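Local coordinates for protein mosquitocidal toxin (Lysinibacillus sphaericus, PDB 2VSE) that kills mosquito larvae, probably by ADP-ribosylating host proteins with its enzyme domain, while its ricin-B-like lectin domains probably bind sugars, at residues Asn355-Ile360 with Arg371-Pro376; Leu331-Ser336 with Arg346-Ser351. One frame throughout, in Å; residues are numbered along the deposited sequence.

How the contacts relate
Both contacts lie in the first ricin-B-like beta-trefoil domain, and their centres are about 11 Å apart. Following the chain from the N terminus, strand 331-333 comes first, and contact 2 pairs it with strand 346-348 across the intervening residues 334-345. The chain then turns through Gln356 into strand 358-362, which forms a hairpin with strand 368-372. Contact 1 is the end of this hairpin away from its turn. The two contacts follow in series and do not interlock along the sequence. They touch through Gln356 and Trp358: Gln356 NE2 probably bonds to Ser333 OG, and Trp358 NE1 to Leu332 O. These bonds tie the hairpin to the neighbouring sheet.

Contact 1 (Asn355-Ile360 with Arg371-Pro376); sequences NQYWTI and RNLSDP
Thr359 and Arg371 form an antiparallel hydrogen-bonded pair, and Trp358 and Asn372 the adjoining non-hydrogen-bonded pair, at the open end of the beta hairpin 358-362/368-372 in a ricin-type beta-trefoil. Thr359 N donates to Arg371 O (3.0 Å), and Arg371 N returns a bond to Thr359 O. Leu373 N donates to Tyr357 O at 2.9 Å.

The side chain of Asn372 ties the end of strand 368-372 to Asn355, ahead of strand 358-362. Its CG is anti to the backbone N (chi1 -168°), which carries the amide toward Asn355 and over the Trp358 ring. ND2 donates to Asn355 O at 2.8 Å. Asn355 O lies in the amide plane of Asn372, but ND2 stands well above the Asn355 carbonyl plane. The same ND2 sits 3.5 Å above one face of the indole of Trp358, held at NE1 by Leu332. The amide is nearly perpendicular to the ring and lies toward its rim.

Leu373 lies alongside Tyr357, with CD2 against its CB (3.6 Å). The Tyr357 hydroxyl bonds to Lys321. Thr359 OG1 rests near Arg371 CG, while the arginine NE turns back to Pro376 O in a nearly straight bond. Arg371 NH1 forms a salt bridge with Glu361.

Asn372 OD1 accepts two bonds. The one from Ser374 N, 3.0 Å long and from above the carbonyl plane, closes an Asx turn; Ser374 OG adds the second at 2.6 Å.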
ATOM      1  N   ASN A 355      12.582  -6.892 -46.930  1.00 48.32           N
ATOM      2  CA  ASN A 355      11.242  -6.293 -46.853  1.00 48.50           C
ATOM      3  C   ASN A 355      10.364  -6.763 -45.676  1.00 48.51           C
ATOM      4  O   ASN A 355       9.263  -6.248 -45.466  1.00 48.39           O
ATOM      5  CB  ASN A 355      10.507  -6.355 -48.204  1.00 48.46           C
ATOM      6  CG  ASN A 355      10.157  -7.770 -48.639  1.00 48.64           C
ATOM      7  OD1 ASN A 355       9.885  -8.650 -47.819  1.00 48.36           O
ATOM      8  ND2 ASN A 355      10.145  -7.987 -49.951  1.00 48.38           N
ATOM      9  N   GLN A 356      10.870  -7.727 -44.905  1.00 48.45           N
ATOM     10  CA  GLN A 356      10.219  -8.129 -43.650  1.00 48.37           C
ATOM     11  C   GLN A 356      11.047  -7.676 -42.459  1.00 48.36           C
ATOM     12  O   GLN A 356      10.880  -8.171 -41.353  1.00 48.31           O
ATOM     13  CB  GLN A 356       9.998  -9.637 -43.587  1.00 48.26           C
ATOM     14  CG  GLN A 356       9.310 -10.217 -44.807  1.00 47.96           C
ATOM     15  CD  GLN A 356       9.232 -11.720 -44.750  1.00 47.89           C
ATOM     16  OE1 GLN A 356      10.255 -12.407 -44.740  1.00 47.77           O
ATOM     17  NE2 GLN A 356       8.011 -12.246 -44.702  1.00 48.13           N
ATOM     18  N   TYR A 357      11.958  -6.743 -42.699  1.00 48.31           N
ATOM     19  CA  TYR A 357      12.724  -6.134 -41.627  1.00 48.16           C
ATOM     20  C   TYR A 357      12.343  -4.674 -41.504  1.00 48.18           C
ATOM     21  O   TYR A 357      12.048  -4.004 -42.507  1.00 48.30           O
ATOM     22  CB  TYR A 357      14.224  -6.254 -41.875  1.00 47.99           C
ATOM     23  CG  TYR A 357      14.807  -7.620 -41.602  1.00 48.16           C
ATOM     24  CD1 TYR A 357      15.342  -7.931 -40.351  1.00 48.28           C
ATOM     25  CD2 TYR A 357      14.847  -8.601 -42.602  1.00 47.67           C
ATOM     26  CE1 TYR A 357      15.899  -9.186 -40.095  1.00 47.80           C
ATOM     27  CE2 TYR A 357      15.399  -9.860 -42.351  1.00 47.17           C
ATOM     28  CZ  TYR A 357      15.923 -10.138 -41.100  1.00 47.42           C
ATOM     29  OH  TYR A 357      16.461 -11.366 -40.839  1.00 47.27           O
ATOM     30  N   TRP A 358      12.356  -4.189 -40.269  1.00 47.75           N
ATOM     31  CA  TRP A 358      11.931  -2.840 -39.973  1.00 47.78           C
ATOM     32  C   TRP A 358      12.939  -2.239 -39.029  1.00 47.94           C
ATOM     33  O   TRP A 358      13.328  -2.894 -38.069  1.00 48.03           O
ATOM     34  CB  TRP A 358      10.541  -2.866 -39.326  1.00 47.40           C
ATOM     35  CG  TRP A 358       9.536  -3.537 -40.196  1.00 46.51           C
ATOM     36  CD1 TRP A 358       9.235  -4.857 -40.215  1.00 46.18           C
ATOM     37  CD2 TRP A 358       8.729  -2.921 -41.205  1.00 46.58           C
ATOM     38  NE1 TRP A 358       8.282  -5.115 -41.172  1.00 46.62           N
ATOM     39  CE2 TRP A 358       7.946  -3.943 -41.791  1.00 46.69           C
ATOM     40  CE3 TRP A 358       8.582  -1.604 -41.666  1.00 45.94           C
ATOM     41  CZ2 TRP A 358       7.037  -3.694 -42.828  1.00 46.44           C
ATOM     42  CZ3 TRP A 358       7.668  -1.354 -42.685  1.00 46.44           C
ATOM     43  CH2 TRP A 358       6.909  -2.397 -43.255  1.00 46.51           C
ATOM     44  N   THR A 359      13.394  -1.020 -39.309  1.00 48.08           N
ATOM     45  CA  THR A 359      14.142  -0.272 -38.305  1.00 48.40           C
ATOM     46  C   THR A 359      13.112   0.468 -37.462  1.00 48.86           C
ATOM     47  O   THR A 359      12.065   0.898 -37.967  1.00 49.26           O
ATOM     48  CB  THR A 359      15.152   0.732 -38.897  1.00 48.40           C
ATOM     49  OG1 THR A 359      14.457   1.682 -39.705  1.00 48.49           O
ATOM     50  CG2 THR A 359      16.239   0.027 -39.725  1.00 47.29           C
ATOM     51  N   ILE A 360      13.405   0.588 -36.175  1.00 48.92           N
ATOM     52  CA  ILE A 360      12.491   1.182 -35.214  1.00 48.81           C
ATOM     53  C   ILE A 360      13.211   2.343 -34.534  1.00 48.92           C
ATOM     54  O   ILE A 360      14.135   2.132 -33.746  1.00 48.35           O
ATOM     55  CB  ILE A 360      12.048   0.131 -34.180  1.00 48.74           C
ATOM     56  CG1 ILE A 360      11.352  -1.049 -34.885  1.00 49.01           C
ATOM     57  CG2 ILE A 360      11.157   0.768 -33.121  1.00 48.83           C
ATOM     58  CD1 ILE A 360      10.803  -2.148 -33.941  1.00 48.75           C
ATOM     59  N   ARG A 371      10.263   2.006 -40.296  1.00 49.16           N
ATOM     60  CA  ARG A 371      10.581   2.134 -41.710  1.00 49.11           C
ATOM     61  C   ARG A 371      11.224   0.861 -42.265  1.00 48.73           C
ATOM     62  O   ARG A 371      12.091   0.260 -41.631  1.00 48.59           O
ATOM     63  CB  ARG A 371      11.377   3.424 -42.006  1.00 49.53           C
ATOM     64  CG  ARG A 371      12.848   3.458 -41.601  1.00 50.31           C
ATOM     65  CD  ARG A 371      13.298   4.869 -41.157  1.00 51.42           C
ATOM     66  NE  ARG A 371      13.182   5.887 -42.206  1.00 52.34           N
ATOM     67  CZ  ARG A 371      13.118   7.201 -41.983  1.00 51.70           C
ATOM     68  NH1 ARG A 371      13.154   7.674 -40.744  1.00 51.16           N
ATOM     69  NH2 ARG A 371      13.008   8.042 -43.002  1.00 50.91           N
ATOM     70  N   ASN A 372      10.752   0.434 -43.433  1.00 48.50           N
ATOM     71  CA  ASN A 372      11.179  -0.829 -44.035  1.00 48.17           C
ATOM     72  C   ASN A 372      12.658  -0.853 -44.403  1.00 48.12           C
ATOM     73  O   ASN A 372      13.188   0.107 -44.970  1.00 48.01           O
ATOM     74  CB  ASN A 372      10.330  -1.155 -45.257  1.00 47.91           C
ATOM     75  CG  ASN A 372      10.530  -2.575 -45.730  1.00 48.01           C
ATOM     76  OD1 ASN A 372      11.365  -2.840 -46.597  1.00 47.73           O
ATOM     77  ND2 ASN A 372       9.781  -3.508 -45.146  1.00 47.74           N
ATOM     78  N   LEU A 373      13.321  -1.959 -44.079  1.00 48.02           N
ATOM     79  CA  LEU A 373      14.761  -2.067 -44.288  1.00 47.81           C
ATOM     80  C   LEU A 373      15.133  -2.047 -45.766  1.00 47.96           C
ATOM     81  O   LEU A 373      16.137  -1.438 -46.135  1.00 48.12           O
ATOM     82  CB  LEU A 373      15.341  -3.301 -43.588  1.00 47.59           C
ATOM     83  CG  LEU A 373      16.873  -3.451 -43.565  1.00 47.59           C
ATOM     84  CD1 LEU A 373      17.561  -2.322 -42.790  1.00 47.04           C
ATOM     85  CD2 LEU A 373      17.294  -4.800 -43.008  1.00 47.57           C
ATOM     86  N   SER A 374      14.328  -2.694 -46.608  1.00 48.08           N
ATOM     87  CA  SER A 374      14.620  -2.751 -48.046  1.00 48.40           C
ATOM     88  C   SER A 374      14.459  -1.397 -48.745  1.00 48.40           C
ATOM     89  O   SER A 374      15.112  -1.145 -49.752  1.00 48.40           O
ATOM     90  CB  SER A 374      13.802  -3.831 -48.752  1.00 48.14           C
ATOM     91  OG  SER A 374      12.459  -3.432 -48.890  1.00 49.29           O
ATOM     92  N   ASP A 375      13.601  -0.541 -48.196  1.00 48.59           N
ATOM     93  CA  ASP A 375      13.410   0.824 -48.681  1.00 48.64           C
ATOM     94  C   ASP A 375      13.106   1.746 -47.488  1.00 48.81           C
ATOM     95  O   ASP A 375      11.945   1.917 -47.109  1.00 48.80           O
ATOM     96  CB  ASP A 375      12.290   0.868 -49.723  1.00 48.44           C
ATOM     97  CG  ASP A 375      12.189   2.210 -50.423  1.00 48.38           C
ATOM     98  OD1 ASP A 375      12.462   3.244 -49.772  1.00 48.33           O
ATOM     99  OD2 ASP A 375      11.825   2.227 -51.624  1.00 46.91           O
ATOM    100  N   PRO A 376      14.158   2.325 -46.878  1.00 48.86           N
ATOM    101  CA  PRO A 376      14.004   3.092 -45.636  1.00 48.77           C
ATOM    102  C   PRO A 376      13.173   4.376 -45.770  1.00 48.76           C
ATOM    103  O   PRO A 376      12.831   4.993 -44.753  1.00 48.84           O
ATOM    104  CB  PRO A 376      15.450   3.390 -45.212  1.00 48.79           C
ATOM    105  CG  PRO A 376      16.247   3.277 -46.443  1.00 48.79           C
ATOM    106  CD  PRO A 376      15.563   2.267 -47.321  1.00 48.83           C
TER

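Contact 2 (Leu331-Ser336 with Arg346-Ser351); sequences LLSWNS and RGYTES
Four backbone hydrogen bonds join strands 331-333 and 346-348, which run antiparallel in the beta-trefoil lectin domain. Leu331 N to Tyr348 O and Ser333 N to Arg346 O are both 2.7 Å long. Tyr348 N and Arg346 N return bonds to Leu331 O and Ser333 O. Leu332 and Gly347 form the non-hydrogen-bonded pair between these two hydrogen-bonded pairs. Gly347 CA adds a CH-O contact to Leu331 O at 3.3 Å.

Van der Waals contacts line the side of the sheet that carries Leu331, Ser333 and Tyr348. Tyr348 CG is anti to its carbonyl carbon (chi1 -74°), and the ring presents its edge to Ser333 CB, 3.9 Å from CD2. Asn335 CB lies near CE2 of the same ring. Leu331 packs CD1 against the backbone N of Glu350 and CD2 against its OE1. The Glu350 carboxylate forms a salt bridge with Lys321.

Polar side chains bind locally and beyond the pair. Arg346 NE bonds to Gly293 O, and Arg346 NH1 forms a salt bridge with Glu342. The Ser333 hydroxyl also meets Gln356 NE2. Ser333 OG donates to Leu331 O at 2.8 Å from well above the carbonyl plane, giving that oxygen a second donor in addition to Tyr348 N.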
ATOM      1  N   LEU A 331       5.064 -13.140 -40.656  1.00 48.40           N
ATOM      2  CA  LEU A 331       5.788 -11.920 -40.304  1.00 48.25           C
ATOM      3  C   LEU A 331       5.135 -10.692 -40.934  1.00 48.43           C
ATOM      4  O   LEU A 331       4.683 -10.731 -42.085  1.00 48.50           O
ATOM      5  CB  LEU A 331       7.257 -12.014 -40.758  1.00 48.25           C
ATOM      6  CG  LEU A 331       8.209 -13.031 -40.100  1.00 47.59           C
ATOM      7  CD1 LEU A 331       7.829 -14.493 -40.369  1.00 46.47           C
ATOM      8  CD2 LEU A 331       9.648 -12.768 -40.523  1.00 47.63           C
ATOM      9  N   LEU A 332       5.088  -9.608 -40.169  1.00 48.52           N
ATOM     10  CA  LEU A 332       4.613  -8.321 -40.665  1.00 48.48           C
ATOM     11  C   LEU A 332       5.507  -7.895 -41.826  1.00 48.66           C
ATOM     12  O   LEU A 332       6.691  -7.617 -41.629  1.00 48.60           O
ATOM     13  CB  LEU A 332       4.651  -7.293 -39.542  1.00 48.23           C
ATOM     14  CG  LEU A 332       3.873  -6.002 -39.759  1.00 48.39           C
ATOM     15  CD1 LEU A 332       3.335  -5.480 -38.445  1.00 48.34           C
ATOM     16  CD2 LEU A 332       4.760  -4.965 -40.422  1.00 50.01           C
ATOM     17  N   SER A 333       4.927  -7.858 -43.029  1.00 48.75           N
ATOM     18  CA  SER A 333       5.683  -7.750 -44.275  1.00 48.52           C
ATOM     19  C   SER A 333       5.128  -6.698 -45.236  1.00 48.59           C
ATOM     20  O   SER A 333       3.914  -6.461 -45.276  1.00 48.29           O
ATOM     21  CB  SER A 333       5.678  -9.100 -45.000  1.00 48.60           C
ATOM     22  OG  SER A 333       6.357 -10.105 -44.276  1.00 48.79           O
ATOM     23  N   TRP A 334       6.031  -6.084 -46.009  1.00 48.57           N
ATOM     24  CA  TRP A 334       5.669  -5.323 -47.203  1.00 48.58           C
ATOM     25  C   TRP A 334       6.312  -5.992 -48.405  1.00 48.91           C
ATOM     26  O   TRP A 334       7.538  -6.059 -48.502  1.00 49.03           O
ATOM     27  CB  TRP A 334       6.119  -3.856 -47.098  1.00 48.36           C
ATOM     28  CG  TRP A 334       5.944  -3.074 -48.383  1.00 48.49           C
ATOM     29  CD1 TRP A 334       4.781  -2.894 -49.078  1.00 48.71           C
ATOM     30  CD2 TRP A 334       6.964  -2.382 -49.128  1.00 48.01           C
ATOM     31  NE1 TRP A 334       5.008  -2.139 -50.204  1.00 48.32           N
ATOM     32  CE2 TRP A 334       6.338  -1.811 -50.261  1.00 48.72           C
ATOM     33  CE3 TRP A 334       8.343  -2.192 -48.948  1.00 47.89           C
ATOM     34  CZ2 TRP A 334       7.049  -1.054 -51.220  1.00 48.48           C
ATOM     35  CZ3 TRP A 334       9.050  -1.434 -49.899  1.00 48.44           C
ATOM     36  CH2 TRP A 334       8.397  -0.879 -51.020  1.00 48.17           C
ATOM     37  N   ASN A 335       5.488  -6.490 -49.323  1.00 49.30           N
ATOM     38  CA  ASN A 335       5.997  -7.162 -50.521  1.00 49.28           C
ATOM     39  C   ASN A 335       6.514  -6.152 -51.559  1.00 49.46           C
ATOM     40  O   ASN A 335       5.790  -5.726 -52.479  1.00 49.48           O
ATOM     41  CB  ASN A 335       4.944  -8.120 -51.098  1.00 49.09           C
ATOM     42  CG  ASN A 335       5.385  -8.778 -52.405  1.00 50.02           C
ATOM     43  OD1 ASN A 335       6.563  -8.743 -52.785  1.00 50.73           O
ATOM     44  ND2 ASN A 335       4.427  -9.380 -53.101  1.00 49.96           N
ATOM     45  N   SER A 336       7.779  -5.775 -51.392  1.00 49.38           N
ATOM     46  CA  SER A 336       8.455  -4.861 -52.315  1.00 49.42           C
ATOM     47  C   SER A 336       8.718  -5.473 -53.698  1.00 49.45           C
ATOM     48  O   SER A 336       9.146  -4.770 -54.620  1.00 49.29           O
ATOM     49  CB  SER A 336       9.767  -4.367 -51.702  1.00 49.35           C
ATOM     50  OG  SER A 336      10.704  -5.420 -51.584  1.00 49.31           O
ATOM     51  N   ARG A 346       1.168  -6.998 -45.306  1.00 48.43           N
ATOM     52  CA  ARG A 346       0.597  -8.348 -45.166  1.00 48.69           C
ATOM     53  C   ARG A 346       1.444  -9.226 -44.241  1.00 48.32           C
ATOM     54  O   ARG A 346       2.557  -8.851 -43.885  1.00 48.26           O
ATOM     55  CB  ARG A 346       0.419  -9.027 -46.535  1.00 48.18           C
ATOM     56  CG  ARG A 346      -0.060  -8.111 -47.651  1.00 48.97           C
ATOM     57  CD  ARG A 346      -0.067  -8.815 -48.998  1.00 49.36           C
ATOM     58  NE  ARG A 346      -1.399  -9.318 -49.285  1.00 52.28           N
ATOM     59  CZ  ARG A 346      -2.263  -8.734 -50.108  1.00 53.08           C
ATOM     60  NH1 ARG A 346      -1.929  -7.628 -50.761  1.00 52.79           N
ATOM     61  NH2 ARG A 346      -3.464  -9.268 -50.287  1.00 54.00           N
ATOM     62  N   GLY A 347       0.908 -10.385 -43.857  1.00 48.09           N
ATOM     63  CA  GLY A 347       1.674 -11.401 -43.137  1.00 48.07           C
ATOM     64  C   GLY A 347       2.146 -12.516 -44.062  1.00 48.29           C
ATOM     65  O   GLY A 347       1.324 -13.238 -44.630  1.00 48.25           O
ATOM     66  N   TYR A 348       3.467 -12.642 -44.225  1.00 48.10           N
ATOM     67  CA  TYR A 348       4.076 -13.723 -45.015  1.00 48.06           C
ATOM     68  C   TYR A 348       5.058 -14.544 -44.179  1.00 48.21           C
ATOM     69  O   TYR A 348       5.553 -14.064 -43.144  1.00 48.84           O
ATOM     70  CB  TYR A 348       4.806 -13.157 -46.230  1.00 48.07           C
ATOM     71  CG  TYR A 348       3.915 -12.679 -47.357  1.00 47.86           C
ATOM     72  CD1 TYR A 348       3.236 -13.585 -48.165  1.00 46.97           C
ATOM     73  CD2 TYR A 348       3.771 -11.313 -47.626  1.00 47.47           C
ATOM     74  CE1 TYR A 348       2.425 -13.147 -49.204  1.00 47.64           C
ATOM     75  CE2 TYR A 348       2.961 -10.863 -48.661  1.00 47.17           C
ATOM     76  CZ  TYR A 348       2.288 -11.785 -49.445  1.00 48.03           C
ATOM     77  OH  TYR A 348       1.491 -11.353 -50.484  1.00 48.60           O
ATOM     78  N   THR A 349       5.321 -15.776 -44.605  1.00 47.89           N
ATOM     79  CA  THR A 349       6.351 -16.601 -43.982  1.00 48.33           C
ATOM     80  C   THR A 349       7.739 -15.988 -44.208  1.00 48.83           C
ATOM     81  O   THR A 349       7.930 -15.220 -45.154  1.00 49.06           O
ATOM     82  CB  THR A 349       6.345 -18.071 -44.512  1.00 48.47           C
ATOM     83  OG1 THR A 349       6.111 -18.091 -45.932  1.00 48.01           O
ATOM     84  CG2 THR A 349       5.285 -18.907 -43.809  1.00 48.42           C
ATOM     85  N   GLU A 350       8.691 -16.320 -43.331  1.00 49.08           N
ATOM     86  CA  GLU A 350      10.110 -15.963 -43.483  1.00 49.10           C
ATOM     87  C   GLU A 350      10.647 -16.278 -44.893  1.00 48.76           C
ATOM     88  O   GLU A 350      10.769 -17.447 -45.280  1.00 48.52           O
ATOM     89  CB  GLU A 350      10.929 -16.746 -42.455  1.00 49.47           C
ATOM     90  CG  GLU A 350      12.390 -16.341 -42.322  1.00 50.24           C
ATOM     91  CD  GLU A 350      12.640 -15.495 -41.093  1.00 51.13           C
ATOM     92  OE1 GLU A 350      11.995 -15.738 -40.047  1.00 51.40           O
ATOM     93  OE2 GLU A 350      13.495 -14.591 -41.169  1.00 52.38           O
ATOM     94  N   SER A 351      10.979 -15.227 -45.640  1.00 48.43           N
ATOM     95  CA  SER A 351      11.445 -15.365 -47.025  1.00 48.16           C
ATOM     96  C   SER A 351      12.957 -15.173 -47.170  1.00 48.07           C
ATOM     97  O   SER A 351      13.566 -15.712 -48.084  1.00 48.22           O
ATOM     98  CB  SER A 351      10.701 -14.387 -47.938  1.00 47.89           C
ATOM     99  OG  SER A 351      11.042 -13.041 -47.646  1.00 47.43           O
TER